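Local coordinates for protein TRNA threonylcarbamoyladenosine dehydratase (Escherichia coli, PDB 4D79) that catalyses the ATP-dependent dehydration of threonylcarbamoyladenosine at position 37 of tRNAs to its cyclic form, and can accept sulfur from the cysteine desulfurase CsdA in vitro, at residues T167-T172 with L199-V204; A56-D61 with R101-D106. All blocks are in the same frame, centred on the assembly; numbering follows the deposited sequence.

Interaction 1: residues T167-T172 with L199-V204; sequences TDLAKT and LGVDCV
At the antiparallel edge of the sheet, where strands 164-168 and 202-206 pair, the chain leaves the outer strand through an Asx turn at Asp-168. Thr-167 and Cys-203 form a hydrogen-bonded pair (Cys-203 N 2.7 Å from Thr-167 O, Thr-167 N donating to Cys-203 O). Asp-168 faces Asp-202 as a non-hydrogen-bonded pair, side chains diverging; Leu-169 N carries the ladder into the turn, 2.8 Å from Val-201 O, nearly along the C=O axis. With CG anti to its backbone N (chi1 -173°), the Asp-168 carboxylate gathers the amides of 199-201. OD2 takes Leu-199 N on its syn lone pair at 2.8 Å, and Ala-170 N meets the same oxygen from above the carboxylate plane, closing the turn. OD1 receives Val-201 N, also from above, and a weak bond from Gly-200 N. Four amides probably favour the charged form. An alanine in place of Asp-168 would probably loosen the turn and the 199-201 loop, whose amides would lose this common acceptor. Leu-169, CG anti to its backbone N, crosses Leu-199 obliquely, Leu-169 CG 3.9 Å from Leu-199 CD1. Leu-169 CD1 and Thr-172 CG2 both rest on Cys-203 SG, while helix 176-189 packs against Leu-169 and Thr-172. Asp-202 OD2 is hydrogen-bonded to His-255 NE2, and one water donates to Asp-168 OD1 at 2.7 Å and to Asp-202 OD1 at 3.0 Å.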
ATOM      1  N   THR B 167       8.781   4.954 -15.111  1.00 22.68           N
ATOM      2  CA  THR B 167       9.550   5.215 -16.312  1.00 21.61           C
ATOM      3  C   THR B 167       8.781   6.221 -17.182  1.00 25.45           C
ATOM      4  O   THR B 167       7.655   6.633 -16.876  1.00 24.38           O
ATOM      5  CB  THR B 167       9.834   3.893 -17.060  1.00 26.18           C
ATOM      6  OG1 THR B 167      10.897   4.066 -18.002  1.00 36.44           O
ATOM      7  CG2 THR B 167       8.619   3.396 -17.785  1.00 28.50           C
ATOM      8  N   ASP B 168       9.400   6.613 -18.279  1.00 21.86           N
ATOM      9  CA  ASP B 168       8.722   7.498 -19.208  1.00 22.34           C
ATOM     10  C   ASP B 168       7.564   6.757 -19.854  1.00 19.52           C
ATOM     11  O   ASP B 168       7.682   5.576 -20.204  1.00 22.90           O
ATOM     12  CB  ASP B 168       9.669   7.987 -20.282  1.00 24.36           C
ATOM     13  CG  ASP B 168       9.034   9.041 -21.167  1.00 29.04           C
ATOM     14  OD1 ASP B 168       9.088  10.234 -20.781  1.00 27.21           O
ATOM     15  OD2 ASP B 168       8.462   8.692 -22.230  1.00 28.58           O
ATOM     16  N   LEU B 169       6.447   7.470 -20.018  1.00 21.47           N
ATOM     17  CA  LEU B 169       5.221   6.872 -20.551  1.00 22.77           C
ATOM     18  C   LEU B 169       5.466   6.159 -21.867  1.00 24.72           C
ATOM     19  O   LEU B 169       4.804   5.156 -22.154  1.00 26.58           O
ATOM     20  CB  LEU B 169       4.133   7.948 -20.700  1.00 26.57           C
ATOM     21  CG  LEU B 169       2.801   7.517 -21.350  1.00 26.09           C
ATOM     22  CD1 LEU B 169       2.135   6.378 -20.553  1.00 28.81           C
ATOM     23  CD2 LEU B 169       1.848   8.751 -21.497  1.00 23.27           C
ATOM     24  N   ALA B 170       6.430   6.632 -22.662  1.00 25.77           N
ATOM     25  CA  ALA B 170       6.745   5.984 -23.931  1.00 26.63           C
ATOM     26  C   ALA B 170       7.285   4.571 -23.780  1.00 29.90           C
ATOM     27  O   ALA B 170       7.258   3.812 -24.766  1.00 24.35           O
ATOM     28  CB  ALA B 170       7.780   6.780 -24.713  1.00 32.02           C
ATOM     29  N   LYS B 171       7.848   4.238 -22.620  1.00 25.78           N
ATOM     30  CA  LYS B 171       8.620   3.014 -22.422  1.00 22.55           C
ATOM     31  C   LYS B 171       7.914   1.994 -21.536  1.00 23.91           C
ATOM     32  O   LYS B 171       8.511   0.982 -21.169  1.00 30.00           O
ATOM     33  CB  LYS B 171      10.012   3.342 -21.877  1.00 34.11           C
ATOM     34  CG  LYS B 171      10.778   4.296 -22.800  1.00 40.68           C
ATOM     35  CD  LYS B 171      12.278   4.399 -22.497  1.00 57.08           C
ATOM     36  CE  LYS B 171      12.631   5.133 -21.216  1.00 72.29           C
ATOM     37  NZ  LYS B 171      14.123   5.200 -21.056  1.00 60.67           N
ATOM     38  N   THR B 172       6.652   2.203 -21.212  1.00 23.05           N
ATOM     39  CA  THR B 172       5.935   1.203 -20.453  1.00 22.29           C
ATOM     40  C   THR B 172       5.698  -0.064 -21.293  1.00 27.38           C
ATOM     41  O   THR B 172       5.598  -0.022 -22.526  1.00 27.23           O
ATOM     42  CB  THR B 172       4.605   1.772 -19.964  1.00 28.17           C
ATOM     43  OG1 THR B 172       3.742   1.992 -21.073  1.00 33.98           O
ATOM     44  CG2 THR B 172       4.823   3.076 -19.204  1.00 30.90           C
ATOM     45  N   LEU B 199       8.193  10.765 -24.142  1.00 23.67           N
ATOM     46  CA  LEU B 199       7.085  11.702 -24.104  1.00 30.17           C
ATOM     47  C   LEU B 199       7.243  12.787 -23.043  1.00 37.33           C
ATOM     48  O   LEU B 199       6.476  13.760 -23.053  1.00 30.66           O
ATOM     49  CB  LEU B 199       5.786  10.945 -23.851  1.00 25.57           C
ATOM     50  CG  LEU B 199       5.279  10.125 -25.033  1.00 29.67           C
ATOM     51  CD1 LEU B 199       4.169   9.125 -24.618  1.00 29.79           C
ATOM     52  CD2 LEU B 199       4.786  11.037 -26.174  1.00 35.05           C
ATOM     53  N   GLY B 200       8.213  12.661 -22.147  1.00 23.01           N
ATOM     54  CA  GLY B 200       8.341  13.616 -21.062  1.00 26.66           C
ATOM     55  C   GLY B 200       7.209  13.513 -20.067  1.00 28.67           C
ATOM     56  O   GLY B 200       6.747  14.532 -19.550  1.00 27.11           O
ATOM     57  N   VAL B 201       6.720  12.307 -19.816  1.00 25.82           N
ATOM     58  CA  VAL B 201       5.664  12.066 -18.836  1.00 20.65           C
ATOM     59  C   VAL B 201       6.082  10.862 -17.983  1.00 18.28           C
ATOM     60  O   VAL B 201       6.344   9.782 -18.517  1.00 24.04           O
ATOM     61  CB  VAL B 201       4.301  11.796 -19.503  1.00 26.24           C
ATOM     62  CG1 VAL B 201       3.241  11.524 -18.448  1.00 24.57           C
ATOM     63  CG2 VAL B 201       3.840  12.971 -20.410  1.00 27.22           C
ATOM     64  N   ASP B 202       6.090  11.026 -16.664  1.00 19.14           N
ATOM     65  CA  ASP B 202       6.517   9.969 -15.746  1.00 19.81           C
ATOM     66  C   ASP B 202       5.329   9.064 -15.474  1.00 23.83           C
ATOM     67  O   ASP B 202       4.249   9.548 -15.134  1.00 23.53           O
ATOM     68  CB  ASP B 202       7.028  10.480 -14.391  1.00 16.74           C
ATOM     69  CG  ASP B 202       8.288  11.315 -14.482  1.00 27.52           C
ATOM     70  OD1 ASP B 202       8.990  11.250 -15.510  1.00 28.45           O
ATOM     71  OD2 ASP B 202       8.603  12.038 -13.484  1.00 31.68           O
ATOM     72  N   CYS B 203       5.539   7.750 -15.573  1.00 21.05           N
ATOM     73  CA  CYS B 203       4.438   6.796 -15.512  1.00 25.03           C
ATOM     74  C   CYS B 203       4.776   5.620 -14.590  1.00 16.94           C
ATOM     75  O   CYS B 203       5.802   4.960 -14.769  1.00 21.21           O
ATOM     76  CB  CYS B 203       4.102   6.269 -16.897  1.00 21.68           C
ATOM     77  SG  CYS B 203       2.589   5.262 -16.881  1.00 25.38           S
ATOM     78  N   VAL B 204       3.892   5.345 -13.632  1.00 16.79           N
ATOM     79  CA  VAL B 204       4.010   4.153 -12.803  1.00 19.29           C
ATOM     80  C   VAL B 204       3.402   2.971 -13.564  1.00 22.95           C
ATOM     81  O   VAL B 204       2.264   3.037 -14.038  1.00 24.61           O
ATOM     82  CB  VAL B 204       3.294   4.340 -11.461  1.00 18.62           C
ATOM     83  CG1 VAL B 204       3.486   3.066 -10.577  1.00 17.84           C
ATOM     84  CG2 VAL B 204       3.776   5.613 -10.726  1.00 19.60           C
TER
HETATM   85  O   HOH W   1       9.917  10.970 -18.352  1.00 45.64           O

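Interaction 2: residues A56-D61 with R101-D106; sequences AITLID and RVTVVD. With ATP (adenosine-5'-triphosphate), chain K.
The nucleotide-binding half of the ThiF-family fold, Rossmann-like in its parallel strands, supplies this pair: strands 56-60 and 101-105 run parallel at 13°, and Asp-61, just past the end of the first, meets the ATP ribose. With CG anti to its backbone N, it turns its carboxylate to the sugar diol. ATP O2' donates to Asp-61 OD1 at 2.6 Å and ATP O3' to Asp-61 OD2 at 2.7 Å; Asp-63 N and Ile-38 N bind OD1 and OD2 in turn and probably fix the carboxylate. Five backbone bonds align the strands, the straightest from Val-105 N to Leu-59 O (2.9 Å, 172° at the hydrogen), the last from Asp-61 N to Val-105 O (3.2 Å). On the Thr-58 face, Ile-60 and Val-105 lie side by side, Ile-60 CG1 3.7 Å from Val-105 CB. Thr-58 and Thr-103 do likewise, Thr-58 OG1 3.6 Å from Thr-103 CB; the Thr-58 hydroxyl is hydrogen-bonded to His-32. Arg-101, bent at chi3, lays its guanidinium over Ala-56 CB, 3.6 Å from NH2. On the Leu-59 face, helix 42-51 packs on Ile-57 and Leu-59, and helix 85-96 on Leu-59, Val-102 and Val-104; strand 32-36 flanks 56-60 across from 101-105.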
ATOM      1  N   ALA B  56      -2.166  20.476   1.839  1.00 20.35           N
ATOM      2  CA  ALA B  56      -3.384  20.745   1.093  1.00 19.66           C
ATOM      3  C   ALA B  56      -3.511  19.672   0.031  1.00 14.77           C
ATOM      4  O   ALA B  56      -2.543  19.344  -0.664  1.00 18.20           O
ATOM      5  CB  ALA B  56      -3.400  22.128   0.434  1.00 22.22           C
ATOM      6  N   ILE B  57      -4.695  19.110  -0.072  1.00 20.02           N
ATOM      7  CA  ILE B  57      -4.957  18.036  -1.007  1.00 20.57           C
ATOM      8  C   ILE B  57      -6.263  18.354  -1.708  1.00 19.19           C
ATOM      9  O   ILE B  57      -7.263  18.658  -1.051  1.00 21.24           O
ATOM     10  CB  ILE B  57      -5.032  16.660  -0.294  1.00 18.93           C
ATOM     11  CG1 ILE B  57      -3.681  16.332   0.352  1.00 20.86           C
ATOM     12  CG2 ILE B  57      -5.433  15.562  -1.266  1.00 21.12           C
ATOM     13  CD1 ILE B  57      -3.735  15.144   1.334  1.00 18.12           C
ATOM     14  N   THR B  58      -6.267  18.259  -3.035  1.00 18.68           N
ATOM     15  CA  THR B  58      -7.495  18.297  -3.814  1.00 18.74           C
ATOM     16  C   THR B  58      -7.797  16.908  -4.379  1.00 19.33           C
ATOM     17  O   THR B  58      -6.902  16.203  -4.867  1.00 21.56           O
ATOM     18  CB  THR B  58      -7.397  19.330  -4.948  1.00 21.62           C
ATOM     19  OG1 THR B  58      -7.244  20.646  -4.382  1.00 24.03           O
ATOM     20  CG2 THR B  58      -8.645  19.278  -5.868  1.00 25.19           C
ATOM     21  N   LEU B  59      -9.065  16.502  -4.278  1.00 20.18           N
ATOM     22  CA  LEU B  59      -9.537  15.211  -4.756  1.00 21.42           C
ATOM     23  C   LEU B  59     -10.565  15.458  -5.845  1.00 24.81           C
ATOM     24  O   LEU B  59     -11.576  16.123  -5.599  1.00 24.33           O
ATOM     25  CB  LEU B  59     -10.176  14.397  -3.627  1.00 18.30           C
ATOM     26  CG  LEU B  59      -9.350  14.205  -2.370  1.00 20.25           C
ATOM     27  CD1 LEU B  59     -10.101  13.394  -1.306  1.00 32.86           C
ATOM     28  CD2 LEU B  59      -8.025  13.561  -2.705  1.00 22.01           C
ATOM     29  N   ILE B  60     -10.335  14.898  -7.028  1.00 19.57           N
ATOM     30  CA  ILE B  60     -11.254  15.082  -8.157  1.00 21.80           C
ATOM     31  C   ILE B  60     -11.805  13.724  -8.579  1.00 22.56           C
ATOM     32  O   ILE B  60     -11.071  12.882  -9.102  1.00 21.96           O
ATOM     33  CB  ILE B  60     -10.597  15.793  -9.347  1.00 28.65           C
ATOM     34  CG1 ILE B  60      -9.888  17.049  -8.867  1.00 26.43           C
ATOM     35  CG2 ILE B  60     -11.685  16.120 -10.409  1.00 25.59           C
ATOM     36  CD1 ILE B  60      -9.406  17.983  -9.980  1.00 28.10           C
ATOM     37  N   ASP B  61     -13.113  13.550  -8.405  1.00 22.91           N
ATOM     38  CA  ASP B  61     -13.845  12.349  -8.803  1.00 23.49           C
ATOM     39  C   ASP B  61     -15.328  12.663  -8.642  1.00 22.72           C
ATOM     40  O   ASP B  61     -15.702  13.369  -7.714  1.00 28.65           O
ATOM     41  CB  ASP B  61     -13.456  11.147  -7.926  1.00 27.94           C
ATOM     42  CG  ASP B  61     -13.660   9.801  -8.607  1.00 30.56           C
ATOM     43  OD1 ASP B  61     -14.645   9.619  -9.357  1.00 34.43           O
ATOM     44  OD2 ASP B  61     -12.817   8.910  -8.381  1.00 26.07           O
ATOM     45  N   ARG B 101      -5.764  21.038   4.541  1.00 23.66           N
ATOM     46  CA  ARG B 101      -6.801  21.741   3.774  1.00 18.87           C
ATOM     47  C   ARG B 101      -7.222  20.865   2.598  1.00 25.55           C
ATOM     48  O   ARG B 101      -6.471  20.698   1.637  1.00 23.41           O
ATOM     49  CB  ARG B 101      -6.309  23.113   3.313  1.00 28.68           C
ATOM     50  CG  ARG B 101      -7.252  23.860   2.390  1.00 53.12           C
ATOM     51  CD  ARG B 101      -6.830  25.343   2.243  1.00 47.14           C
ATOM     52  NE  ARG B 101      -5.533  25.485   1.578  1.00 73.67           N
ATOM     53  CZ  ARG B 101      -5.344  25.432   0.261  1.00112.84           C
ATOM     54  NH1 ARG B 101      -6.364  25.230  -0.561  1.00 44.01           N
ATOM     55  NH2 ARG B 101      -4.123  25.575  -0.236  1.00 39.63           N
ATOM     56  N   VAL B 102      -8.416  20.299   2.674  1.00 22.55           N
ATOM     57  CA  VAL B 102      -8.894  19.335   1.698  1.00 21.33           C
ATOM     58  C   VAL B 102      -9.966  19.969   0.827  1.00 25.31           C
ATOM     59  O   VAL B 102     -10.953  20.499   1.338  1.00 26.80           O
ATOM     60  CB  VAL B 102      -9.456  18.079   2.369  1.00 28.36           C
ATOM     61  CG1 VAL B 102      -9.786  17.064   1.301  1.00 31.42           C
ATOM     62  CG2 VAL B 102      -8.465  17.525   3.353  1.00 30.06           C
ATOM     63  N   THR B 103      -9.804  19.852  -0.477  1.00 24.20           N
ATOM     64  CA  THR B 103     -10.783  20.377  -1.431  1.00 24.59           C
ATOM     65  C   THR B 103     -11.330  19.205  -2.225  1.00 26.75           C
ATOM     66  O   THR B 103     -10.567  18.344  -2.678  1.00 27.02           O
ATOM     67  CB  THR B 103     -10.146  21.406  -2.361  1.00 23.26           C
ATOM     68  OG1 THR B 103      -9.566  22.454  -1.576  1.00 32.12           O
ATOM     69  CG2 THR B 103     -11.194  21.979  -3.387  1.00 28.84           C
ATOM     70  N   VAL B 104     -12.653  19.156  -2.365  1.00 28.59           N
ATOM     71  CA  VAL B 104     -13.332  18.153  -3.177  1.00 23.73           C
ATOM     72  C   VAL B 104     -13.837  18.844  -4.424  1.00 29.16           C
ATOM     73  O   VAL B 104     -14.526  19.859  -4.329  1.00 29.31           O
ATOM     74  CB  VAL B 104     -14.497  17.500  -2.408  1.00 23.68           C
ATOM     75  CG1 VAL B 104     -15.375  16.669  -3.319  1.00 31.34           C
ATOM     76  CG2 VAL B 104     -13.942  16.669  -1.255  1.00 29.37           C
ATOM     77  N   VAL B 105     -13.473  18.295  -5.580  1.00 26.79           N
ATOM     78  CA  VAL B 105     -14.054  18.626  -6.876  1.00 28.59           C
ATOM     79  C   VAL B 105     -14.920  17.445  -7.301  1.00 26.35           C
ATOM     80  O   VAL B 105     -14.409  16.380  -7.692  1.00 27.92           O
ATOM     81  CB  VAL B 105     -12.969  18.912  -7.913  1.00 30.50           C
ATOM     82  CG1 VAL B 105     -13.594  19.235  -9.302  1.00 30.65           C
ATOM     83  CG2 VAL B 105     -12.121  20.059  -7.445  1.00 30.45           C
ATOM     84  N   ASP B 106     -16.233  17.623  -7.219  1.00 30.19           N
ATOM     85  CA  ASP B 106     -17.181  16.553  -7.518  1.00 30.32           C
ATOM     86  C   ASP B 106     -17.492  16.597  -9.016  1.00 48.63           C
ATOM     87  O   ASP B 106     -18.549  17.049  -9.450  1.00 39.65           O
ATOM     88  CB  ASP B 106     -18.436  16.719  -6.672  1.00 40.92           C
ATOM     89  CG  ASP B 106     -19.437  15.610  -6.887  1.00 49.35           C
ATOM     90  OD1 ASP B 106     -19.049  14.558  -7.430  1.00 40.99           O
ATOM     91  OD2 ASP B 106     -20.620  15.799  -6.533  1.00 48.69           O
TER
HETATM   92  PG  ATP K 401     -15.712   0.481 -11.532  1.00186.17           P
HETATM   93  O1G ATP K 401     -16.094  -0.979 -11.503  1.00127.52           O
HETATM   94  O2G ATP K 401     -16.604   1.378 -10.707  1.00127.16           O
HETATM   95  O3G ATP K 401     -15.365   0.996 -12.909  1.00161.36           O
HETATM   96  PB  ATP K 401     -13.404   1.824 -10.567  1.00208.07           P
HETATM   97  O1B ATP K 401     -13.328   2.563 -11.885  1.00107.56           O
HETATM   98  O2B ATP K 401     -13.747   2.534  -9.269  1.00 31.30           O
HETATM   99  O3B ATP K 401     -14.317   0.507 -10.733  1.00177.42           O
HETATM  100  PA  ATP K 401     -10.587   1.818 -10.514  1.00 47.52           P
HETATM  101  O1A ATP K 401     -10.239   1.654 -11.990  1.00 45.68           O
HETATM  102  O2A ATP K 401      -9.687   1.197  -9.479  1.00 81.42           O
HETATM  103  O3A ATP K 401     -12.001   1.093 -10.316  1.00 62.59           O
HETATM  104  O5' ATP K 401     -10.848   3.381 -10.145  1.00 55.31           O
HETATM  105  C5' ATP K 401     -10.724   4.469 -11.081  1.00 33.10           C
HETATM  106  C4' ATP K 401     -11.204   5.838 -10.578  1.00 37.07           C
HETATM  107  O4' ATP K 401     -10.841   6.936 -11.473  1.00 60.95           O
HETATM  108  C3' ATP K 401     -12.720   5.901 -10.434  1.00105.28           C
HETATM  109  O3' ATP K 401     -13.116   6.278  -9.105  1.00 27.36           O
HETATM  110  C2' ATP K 401     -13.143   6.962 -11.432  1.00120.68           C
HETATM  111  O2' ATP K 401     -14.311   7.657 -11.021  1.00 49.92           O
HETATM  112  C1' ATP K 401     -11.940   7.885 -11.531  1.00 46.23           C
HETATM  113  N9  ATP K 401     -12.046   8.771 -12.733  1.00 45.47           N
HETATM  114  C8  ATP K 401     -12.298   8.297 -13.980  1.00 95.27           C
HETATM  115  N7  ATP K 401     -12.369   9.291 -14.905  1.00 44.60           N
HETATM  116  C5  ATP K 401     -12.168  10.435 -14.246  1.00 89.57           C
HETATM  117  C6  ATP K 401     -12.102  11.842 -14.659  1.00 39.42           C
HETATM  118  N6  ATP K 401     -12.300  12.150 -15.943  1.00 75.21           N
HETATM  119  N1  ATP K 401     -11.880  12.785 -13.742  1.00 34.02           N
HETATM  120  C2  ATP K 401     -11.713  12.464 -12.438  1.00 77.27           C
HETATM  121  N3  ATP K 401     -11.759  11.191 -11.986  1.00 25.78           N
HETATM  122  C4  ATP K 401     -11.969  10.124 -12.821  1.00 98.98           C

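Overall arrangement
Interactions 1 and 2 hold opposite ends of one mixed sheet: strands 164-168 and 101-105 are its outermost members within the chain, each paired with its inner neighbour. Their centres lie about 26 Å apart, on opposite sides of the chain's centre, and they do not touch. Interaction 1 is the more buried; it is antiparallel, and where strand 164-168 gives way to a turn, side-chain-to-backbone bonds take over from the ladder. Interaction 2 is only partly buried and is a regular parallel ladder, with its nucleotide contacts at the C-terminal end of strand 56-60. Asp-168 of interaction 1 accepts mainly from backbone amides, whereas Asp-61 of interaction 2 also accepts from the bound nucleotide.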